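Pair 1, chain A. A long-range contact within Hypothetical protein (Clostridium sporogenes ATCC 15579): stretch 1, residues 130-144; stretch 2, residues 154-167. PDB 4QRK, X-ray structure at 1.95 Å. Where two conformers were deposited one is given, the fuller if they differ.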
# COMPACT_ATOMS: atom_id res chain seq x y z
N MSE A 130 -6.62 5.99 -3.29
CA MSE A 130 -6.95 5.41 -4.58
C MSE A 130 -8.16 6.15 -5.14
O MSE A 130 -9.09 6.51 -4.42
CB MSE A 130 -7.19 3.89 -4.45
CG MSE A 130 -7.89 3.17 -5.63
SE MSE A 130 -6.86 2.99 -7.28
CE MSE A 130 -5.49 1.76 -6.68
N GLY A 131 -8.10 6.48 -6.43
CA GLY A 131 -9.19 7.19 -7.10
C GLY A 131 -10.29 6.21 -7.53
O GLY A 131 -11.38 6.17 -6.95
N VAL A 132 -9.98 5.42 -8.56
CA VAL A 132 -10.89 4.41 -9.10
C VAL A 132 -10.10 3.12 -9.23
O VAL A 132 -9.19 3.03 -10.05
CB VAL A 132 -11.43 4.78 -10.49
CG1 VAL A 132 -12.32 3.65 -11.06
CG2 VAL A 132 -12.19 6.10 -10.45
N GLY A 133 -10.43 2.11 -8.44
CA GLY A 133 -9.75 0.84 -8.62
C GLY A 133 -9.86 -0.05 -7.42
O GLY A 133 -10.77 0.09 -6.62
N LYS A 134 -8.93 -0.96 -7.28
CA LYS A 134 -8.97 -1.93 -6.19
C LYS A 134 -7.69 -1.89 -5.41
O LYS A 134 -6.59 -1.72 -5.96
CB LYS A 134 -9.04 -3.36 -6.72
CG LYS A 134 -10.20 -3.76 -7.56
CD LYS A 134 -10.14 -5.31 -7.77
CE LYS A 134 -10.59 -6.08 -6.49
NZ LYS A 134 -10.12 -7.50 -6.39
N VAL A 135 -7.85 -2.12 -4.12
CA VAL A 135 -6.75 -2.26 -3.19
C VAL A 135 -6.88 -3.63 -2.51
O VAL A 135 -7.95 -3.96 -1.97
CB VAL A 135 -6.81 -1.20 -2.09
CG1 VAL A 135 -5.77 -1.46 -1.02
CG2 VAL A 135 -6.61 0.17 -2.67
N ASP A 136 -5.82 -4.42 -2.53
CA ASP A 136 -5.78 -5.72 -1.79
C ASP A 136 -4.48 -5.77 -1.03
O ASP A 136 -3.39 -5.77 -1.64
CB ASP A 136 -5.85 -6.94 -2.73
CG ASP A 136 -7.19 -7.07 -3.43
OD1 ASP A 136 -7.38 -6.42 -4.49
OD2 ASP A 136 -8.04 -7.86 -2.95
N LEU A 137 -4.56 -5.80 0.30
CA LEU A 137 -3.41 -5.64 1.16
C LEU A 137 -3.36 -6.69 2.21
O LEU A 137 -4.36 -6.90 2.94
CB LEU A 137 -3.49 -4.31 1.92
CG LEU A 137 -3.29 -2.98 1.28
CD1 LEU A 137 -3.62 -1.91 2.30
CD2 LEU A 137 -1.85 -2.91 0.84
N ASP A 138 -2.21 -7.34 2.30
CA ASP A 138 -1.95 -8.28 3.37
C ASP A 138 -1.07 -7.55 4.35
O ASP A 138 0.10 -7.28 4.10
CB ASP A 138 -1.27 -9.54 2.86
CG ASP A 138 -1.15 -10.60 3.94
OD1 ASP A 138 -1.10 -10.23 5.15
OD2 ASP A 138 -1.11 -11.80 3.58
N ILE A 139 -1.67 -7.20 5.47
CA ILE A 139 -0.90 -6.61 6.56
C ILE A 139 -1.11 -7.48 7.79
O ILE A 139 -1.41 -6.99 8.86
CB ILE A 139 -1.27 -5.15 6.83
CG1 ILE A 139 -2.77 -4.97 6.83
CG2 ILE A 139 -0.76 -4.25 5.74
CD1 ILE A 139 -3.21 -3.63 7.44
N SER A 140 -0.87 -8.77 7.62
CA SER A 140 -1.15 -9.76 8.66
C SER A 140 0.13 -10.21 9.39
O SER A 140 0.16 -11.24 10.03
CB SER A 140 -1.90 -10.97 8.05
OG SER A 140 -1.07 -11.73 7.17
N GLY A 141 1.17 -9.42 9.30
CA GLY A 141 2.40 -9.72 10.01
C GLY A 141 2.30 -9.59 11.54
O GLY A 141 1.39 -8.95 12.10
N ASN A 142 3.25 -10.22 12.21
CA ASN A 142 3.42 -10.09 13.65
C ASN A 142 4.32 -8.88 13.91
O ASN A 142 5.49 -9.00 14.21
CB ASN A 142 4.03 -11.38 14.19
CG ASN A 142 4.17 -11.37 15.69
OD1 ASN A 142 5.26 -11.59 16.23
ND2 ASN A 142 3.07 -11.08 16.37
N TYR A 143 3.76 -7.69 13.70
CA TYR A 143 4.53 -6.46 13.80
C TYR A 143 5.02 -6.24 15.25
O TYR A 143 4.34 -6.59 16.21
CB TYR A 143 3.72 -5.28 13.23
CG TYR A 143 3.30 -5.55 11.79
CD1 TYR A 143 4.24 -5.66 10.77
CD2 TYR A 143 1.97 -5.76 11.47
CE1 TYR A 143 3.84 -5.94 9.46
CE2 TYR A 143 1.56 -6.03 10.20
CZ TYR A 143 2.50 -6.13 9.19
OH TYR A 143 2.05 -6.42 7.92
N LYS A 144 6.23 -5.73 15.39
CA LYS A 144 6.88 -5.59 16.69
C LYS A 144 6.80 -4.17 17.23
O LYS A 144 7.52 -3.79 18.13
CB LYS A 144 8.33 -6.06 16.59
CG LYS A 144 8.47 -7.59 16.37
CD LYS A 144 7.61 -8.41 17.38
CE LYS A 144 7.83 -9.91 17.26
NZ LYS A 144 7.50 -10.44 15.90
N GLY A 154 -11.88 6.26 -3.68
CA GLY A 154 -12.97 6.98 -4.29
C GLY A 154 -14.04 5.99 -4.69
O GLY A 154 -15.06 5.86 -4.02
N VAL A 155 -13.80 5.30 -5.79
CA VAL A 155 -14.71 4.28 -6.27
C VAL A 155 -13.92 2.97 -6.39
O VAL A 155 -12.87 2.89 -7.06
CB VAL A 155 -15.33 4.67 -7.65
CG1 VAL A 155 -16.15 3.51 -8.23
CG2 VAL A 155 -16.18 5.90 -7.51
N GLY A 156 -14.43 1.93 -5.78
CA GLY A 156 -13.79 0.64 -5.88
C GLY A 156 -13.82 -0.10 -4.57
O GLY A 156 -14.40 0.35 -3.59
N GLU A 157 -13.14 -1.23 -4.56
CA GLU A 157 -13.12 -2.15 -3.42
C GLU A 157 -11.77 -2.09 -2.73
O GLU A 157 -10.74 -1.86 -3.37
CB GLU A 157 -13.30 -3.57 -3.98
CG GLU A 157 -13.74 -4.63 -2.98
CD GLU A 157 -14.42 -5.85 -3.66
OE1 GLU A 157 -14.23 -6.03 -4.89
OE2 GLU A 157 -15.14 -6.61 -2.97
N ALA A 158 -11.79 -2.31 -1.42
CA ALA A 158 -10.56 -2.44 -0.64
C ALA A 158 -10.68 -3.72 0.20
O ALA A 158 -11.73 -3.97 0.80
CB ALA A 158 -10.38 -1.21 0.24
N THR A 159 -9.65 -4.56 0.17
CA THR A 159 -9.61 -5.79 0.97
C THR A 159 -8.34 -5.80 1.77
O THR A 159 -7.24 -5.59 1.21
CB THR A 159 -9.59 -7.04 0.10
OG1 THR A 159 -10.79 -7.10 -0.64
CG2 THR A 159 -9.50 -8.33 0.96
N VAL A 160 -8.47 -6.00 3.07
CA VAL A 160 -7.33 -5.97 3.96
C VAL A 160 -7.29 -7.23 4.82
O VAL A 160 -8.30 -7.59 5.42
CB VAL A 160 -7.41 -4.72 4.84
CG1 VAL A 160 -6.15 -4.53 5.62
CG2 VAL A 160 -7.64 -3.48 3.95
N TYR A 161 -6.12 -7.89 4.85
CA TYR A 161 -5.88 -9.04 5.72
C TYR A 161 -5.07 -8.60 6.93
O TYR A 161 -4.02 -8.00 6.79
CB TYR A 161 -5.15 -10.18 4.98
CG TYR A 161 -5.93 -10.66 3.76
CD1 TYR A 161 -6.90 -11.64 3.87
CD2 TYR A 161 -5.69 -10.11 2.50
CE1 TYR A 161 -7.63 -12.06 2.74
CE2 TYR A 161 -6.40 -10.50 1.38
CZ TYR A 161 -7.36 -11.47 1.51
OH TYR A 161 -8.03 -11.82 0.38
N LEU A 162 -5.56 -8.93 8.12
CA LEU A 162 -4.99 -8.46 9.38
C LEU A 162 -4.59 -9.64 10.26
O LEU A 162 -5.09 -10.75 10.11
CB LEU A 162 -6.03 -7.57 10.08
CG LEU A 162 -6.23 -6.28 9.28
CD1 LEU A 162 -7.57 -5.64 9.51
CD2 LEU A 162 -5.15 -5.31 9.58
N PRO A 163 -3.66 -9.42 11.17
CA PRO A 163 -3.14 -10.54 11.95
C PRO A 163 -4.13 -10.95 13.03
O PRO A 163 -4.94 -10.13 13.45
CB PRO A 163 -1.86 -9.97 12.58
CG PRO A 163 -2.09 -8.51 12.64
CD PRO A 163 -3.05 -8.13 11.56
N LYS A 164 -4.07 -12.20 13.46
CA LYS A 164 -4.86 -12.68 14.60
C LYS A 164 -4.09 -12.44 15.90
O LYS A 164 -4.68 -12.17 16.92
CB LYS A 164 -5.15 -14.17 14.44
CG LYS A 164 -6.12 -14.49 13.30
CD LYS A 164 -6.29 -15.97 13.07
CE LYS A 164 -7.49 -16.26 12.19
NZ LYS A 164 -7.32 -17.54 11.45
N SER A 165 -2.76 -12.48 15.81
CA SER A 165 -1.87 -12.49 16.98
C SER A 165 -1.67 -11.16 17.69
O SER A 165 -1.28 -11.14 18.83
CB SER A 165 -0.49 -12.98 16.56
OG SER A 165 0.02 -12.18 15.50
N ILE A 166 -1.88 -10.05 17.00
CA ILE A 166 -1.78 -8.75 17.63
C ILE A 166 -3.10 -8.01 17.50
O ILE A 166 -3.93 -8.31 16.63
CB ILE A 166 -0.59 -7.94 17.11
CG1 ILE A 166 -0.83 -7.40 15.73
CG2 ILE A 166 0.67 -8.82 17.10
CD1 ILE A 166 0.19 -6.36 15.35
N GLY A 167 -3.30 -7.04 18.38
CA GLY A 167 -4.55 -6.30 18.40
C GLY A 167 -4.73 -5.44 17.19
O GLY A 167 -3.81 -4.77 16.71
O HOH W 1 -10.48 -5.37 -3.23
O HOH W 2 -7.38 -10.46 -2.01

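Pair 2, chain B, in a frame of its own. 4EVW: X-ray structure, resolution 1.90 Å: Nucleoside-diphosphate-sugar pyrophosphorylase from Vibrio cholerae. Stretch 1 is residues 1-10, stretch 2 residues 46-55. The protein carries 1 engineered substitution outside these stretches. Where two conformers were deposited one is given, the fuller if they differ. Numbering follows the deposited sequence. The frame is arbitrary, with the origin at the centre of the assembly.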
# COMPACT_ATOMS: atom_id res chain seq x y z
N MSE B 1 -1.86 4.86 -11.40
CA MSE B 1 -2.94 3.97 -10.89
C MSE B 1 -2.76 3.69 -9.41
O MSE B 1 -1.67 3.33 -8.96
CB MSE B 1 -2.92 2.64 -11.65
CG MSE B 1 -3.99 1.68 -11.19
SE MSE B 1 -4.08 0.08 -12.26
CE MSE B 1 -4.77 0.84 -13.90
N ILE B 2 -3.84 3.85 -8.66
CA ILE B 2 -3.81 3.63 -7.22
C ILE B 2 -4.19 2.16 -7.00
O ILE B 2 -5.26 1.72 -7.41
CB ILE B 2 -4.83 4.53 -6.50
CG1 ILE B 2 -4.57 6.00 -6.86
CG2 ILE B 2 -4.72 4.33 -4.99
CD1 ILE B 2 -3.36 6.59 -6.21
N VAL B 3 -3.29 1.42 -6.37
CA VAL B 3 -3.51 -0.01 -6.14
C VAL B 3 -3.69 -0.28 -4.65
O VAL B 3 -2.84 0.09 -3.84
CB VAL B 3 -2.31 -0.83 -6.65
CG1 VAL B 3 -2.54 -2.32 -6.40
CG2 VAL B 3 -2.10 -0.56 -8.15
N ILE B 4 -4.79 -0.92 -4.29
CA ILE B 4 -5.02 -1.21 -2.90
C ILE B 4 -5.13 -2.70 -2.65
O ILE B 4 -6.14 -3.33 -2.96
CB ILE B 4 -6.33 -0.58 -2.37
CG1 ILE B 4 -6.49 0.85 -2.89
CG2 ILE B 4 -6.29 -0.57 -0.83
CD1 ILE B 4 -5.65 1.88 -2.17
N PRO B 5 -4.07 -3.29 -2.15
CA PRO B 5 -4.09 -4.70 -1.81
C PRO B 5 -4.91 -4.90 -0.54
O PRO B 5 -4.62 -4.31 0.44
CB PRO B 5 -2.63 -5.02 -1.60
CG PRO B 5 -2.00 -3.73 -1.28
CD PRO B 5 -2.82 -2.63 -1.78
N MSE B 6 -5.94 -5.70 -0.58
CA MSE B 6 -6.76 -5.89 0.58
C MSE B 6 -7.28 -7.30 0.63
O MSE B 6 -8.40 -7.49 0.88
CB MSE B 6 -7.91 -4.90 0.64
CG MSE B 6 -8.51 -4.55 -0.68
SE MSE B 6 -10.03 -3.29 -0.66
CE MSE B 6 -11.22 -4.17 0.54
N ALA B 7 -6.40 -8.26 0.41
CA ALA B 7 -6.74 -9.64 0.34
C ALA B 7 -6.36 -10.36 1.60
O ALA B 7 -6.62 -11.50 1.74
CB ALA B 7 -6.09 -10.27 -0.81
N GLY B 8 -5.74 -9.67 2.51
CA GLY B 8 -5.33 -10.27 3.76
C GLY B 8 -6.47 -10.78 4.63
O GLY B 8 -7.58 -11.01 4.16
N MSE B 9 -6.18 -10.94 5.91
CA MSE B 9 -7.16 -11.43 6.87
C MSE B 9 -7.14 -10.55 8.11
O MSE B 9 -6.08 -10.11 8.55
CB MSE B 9 -6.83 -12.89 7.22
CG MSE B 9 -7.85 -13.58 8.11
SE MSE B 9 -7.54 -15.49 8.17
CE MSE B 9 -8.64 -16.01 6.67
N SER B 10 -8.32 -10.29 8.66
CA SER B 10 -8.46 -9.44 9.84
C SER B 10 -8.37 -10.23 11.14
O SER B 10 -9.21 -10.07 12.03
CB SER B 10 -9.82 -8.72 9.78
OG SER B 10 -10.06 -8.21 8.48
N SER B 46 -10.00 11.28 -12.35
CA SER B 46 -8.91 11.13 -13.32
C SER B 46 -8.01 9.91 -13.30
O SER B 46 -7.39 9.57 -14.31
CB SER B 46 -7.98 12.33 -13.16
OG SER B 46 -7.35 12.27 -11.88
N THR B 47 -7.92 9.27 -12.15
CA THR B 47 -6.99 8.17 -11.98
C THR B 47 -7.64 6.82 -11.77
O THR B 47 -8.60 6.70 -11.02
CB THR B 47 -6.09 8.50 -10.78
OG1 THR B 47 -5.58 9.83 -10.92
CG2 THR B 47 -4.93 7.52 -10.67
N PRO B 48 -7.12 5.78 -12.43
CA PRO B 48 -7.72 4.46 -12.23
C PRO B 48 -7.33 3.88 -10.87
O PRO B 48 -6.26 4.17 -10.34
CB PRO B 48 -7.17 3.64 -13.40
CG PRO B 48 -5.83 4.27 -13.65
CD PRO B 48 -6.11 5.75 -13.51
N PHE B 49 -8.23 3.08 -10.30
CA PHE B 49 -7.99 2.42 -9.02
C PHE B 49 -8.10 0.92 -9.24
O PHE B 49 -8.98 0.45 -9.97
CB PHE B 49 -9.06 2.80 -7.97
CG PHE B 49 -8.89 4.17 -7.39
CD1 PHE B 49 -9.11 5.30 -8.18
CD2 PHE B 49 -8.52 4.34 -6.06
CE1 PHE B 49 -8.96 6.57 -7.65
CE2 PHE B 49 -8.37 5.61 -5.52
CZ PHE B 49 -8.59 6.73 -6.32
N LEU B 50 -7.21 0.17 -8.61
CA LEU B 50 -7.26 -1.29 -8.69
C LEU B 50 -7.41 -1.80 -7.27
O LEU B 50 -6.53 -1.60 -6.43
CB LEU B 50 -5.98 -1.86 -9.30
CG LEU B 50 -5.82 -3.38 -9.22
CD1 LEU B 50 -6.94 -4.09 -9.98
CD2 LEU B 50 -4.47 -3.77 -9.80
N PHE B 51 -8.55 -2.45 -7.00
CA PHE B 51 -8.80 -3.01 -5.69
C PHE B 51 -8.55 -4.51 -5.80
O PHE B 51 -9.16 -5.18 -6.63
CB PHE B 51 -10.25 -2.73 -5.27
CG PHE B 51 -10.58 -1.26 -5.18
CD1 PHE B 51 -10.13 -0.50 -4.10
CD2 PHE B 51 -11.30 -0.64 -6.19
CE1 PHE B 51 -10.41 0.87 -4.03
CE2 PHE B 51 -11.59 0.73 -6.12
CZ PHE B 51 -11.14 1.48 -5.04
N ILE B 52 -7.64 -5.02 -4.98
CA ILE B 52 -7.33 -6.45 -5.02
C ILE B 52 -7.90 -7.07 -3.76
O ILE B 52 -7.41 -6.85 -2.66
CB ILE B 52 -5.81 -6.68 -5.09
CG1 ILE B 52 -5.22 -5.83 -6.22
CG2 ILE B 52 -5.53 -8.15 -5.36
CD1 ILE B 52 -3.69 -5.79 -6.23
N VAL B 53 -8.95 -7.85 -3.96
CA VAL B 53 -9.65 -8.46 -2.85
C VAL B 53 -9.63 -9.96 -2.89
O VAL B 53 -9.18 -10.59 -3.86
CB VAL B 53 -11.12 -8.05 -2.84
CG1 VAL B 53 -11.24 -6.54 -2.88
CG2 VAL B 53 -11.81 -8.65 -4.06
N ARG B 54 -10.19 -10.54 -1.84
CA ARG B 54 -10.28 -11.98 -1.76
C ARG B 54 -11.73 -12.40 -1.89
O ARG B 54 -12.64 -11.61 -1.63
CB ARG B 54 -9.74 -12.44 -0.44
CG ARG B 54 -9.08 -13.73 -0.61
CD ARG B 54 -8.06 -13.93 0.43
NE ARG B 54 -8.19 -15.30 0.87
CZ ARG B 54 -8.72 -15.65 2.03
NH1 ARG B 54 -9.16 -14.72 2.88
NH2 ARG B 54 -8.84 -16.93 2.32
N ASN B 55 -11.94 -13.65 -2.30
CA ASN B 55 -13.29 -14.16 -2.48
C ASN B 55 -13.98 -14.53 -1.17
O ASN B 55 -14.47 -15.64 -1.01
CB ASN B 55 -13.26 -15.38 -3.41
CG ASN B 55 -12.47 -16.54 -2.83
OD1 ASN B 55 -11.64 -16.36 -1.93
ND2 ASN B 55 -12.70 -17.73 -3.36
O HOH W 3 -10.54 -8.98 0.68

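The sharpest difference lies on one face of the two-stranded unit. In pair 1 the face carrying Asp A136, Asp A138, Thr A159 and Tyr A161 is largely polar and partly hydrated; in pair 2 the superposed positions are Val B3, Pro B5, Leu B50 and Ile B52, all apolar and all buried. A water in pair 1 takes part in this face, donating to Asp A136 OD2 at 2.8 Å and lying 2.8 Å from Tyr A161 OH, so that an acid and a phenol on neighbouring strands are joined through solvent. At the same two positions in pair 2, Val B3 CG1 packs directly against Ile B52 CD1 at 3.7 Å.

Beneath this contrast the backbone is nearly the same. Fourteen central residues superpose with an RMSD of 0.8 Å, and in each pair two parallel strands run 4.7 Å apart at closest approach, with their directions differing by 2° in pair 1 and 10° in pair 2. The hydrogen bonds alternate as parallel pairing requires: one residue of the first strand uses both its N and its O, and the next turns both away. Val A135 receives from Thr A159 N at its O (2.8 Å) and gives its N to Glu A157 O (3.0 Å). Its match, Ile B2, does likewise, with O to Leu B50 N at 2.8 Å and N to Pro B48 O at 3.0 Å. The ladder continues through Leu A137 and Ile B4 and closes at matched positions, with Ile A139 N to Tyr A161 O and Met B6 N to Ile B52 O, each 2.8 Å. Pro B5 fits the pattern because it sits where the first strand's N is not used across the pair; Pro B48, which has no N-H to give, still offers its O to Ile B2 N.

The other face is apolar in both pairs, but its volume is distributed differently. Val A135 meets the small Ala A158, CB to CB at 4.3 Å. In pair 2 the partner is Phe B49, and Ile B2 CB lies over one face of its ring, 4.0 Å from the centroid. One step on, Leu A137 and Val A160 match Ile B4 and Phe B51; Ile B4 CG1 comes within 4.1 Å of Phe B51 CD1.

At the next matched position on this side, Ile A139 and Met B6, an apolar side chain contacts the other stretch in both pairs. Ile A139 CD1 touches Val A160 CG1 at 3.6 Å and Leu A162 CD2 at 3.3 Å; the selenomethionine Met B6 places CG 4.0 Å from Val B53 CG1 and SE 4.4 Å from Phe B51 CD1. The exits differ: Pro A163 packs its CB 3.4 Å from Gly A141 O, while at the matching position Arg B54 lays its CD 3.1 Å from Ala B7 O, and a water bridges Met B6 O (2.6 Å) and Arg B54 N (3.0 Å).

The rule to take from the two pairs is that one backbone ladder and register can carry a polar, partly hydrated face or an apolar one, and small or aromatic residues on the other face.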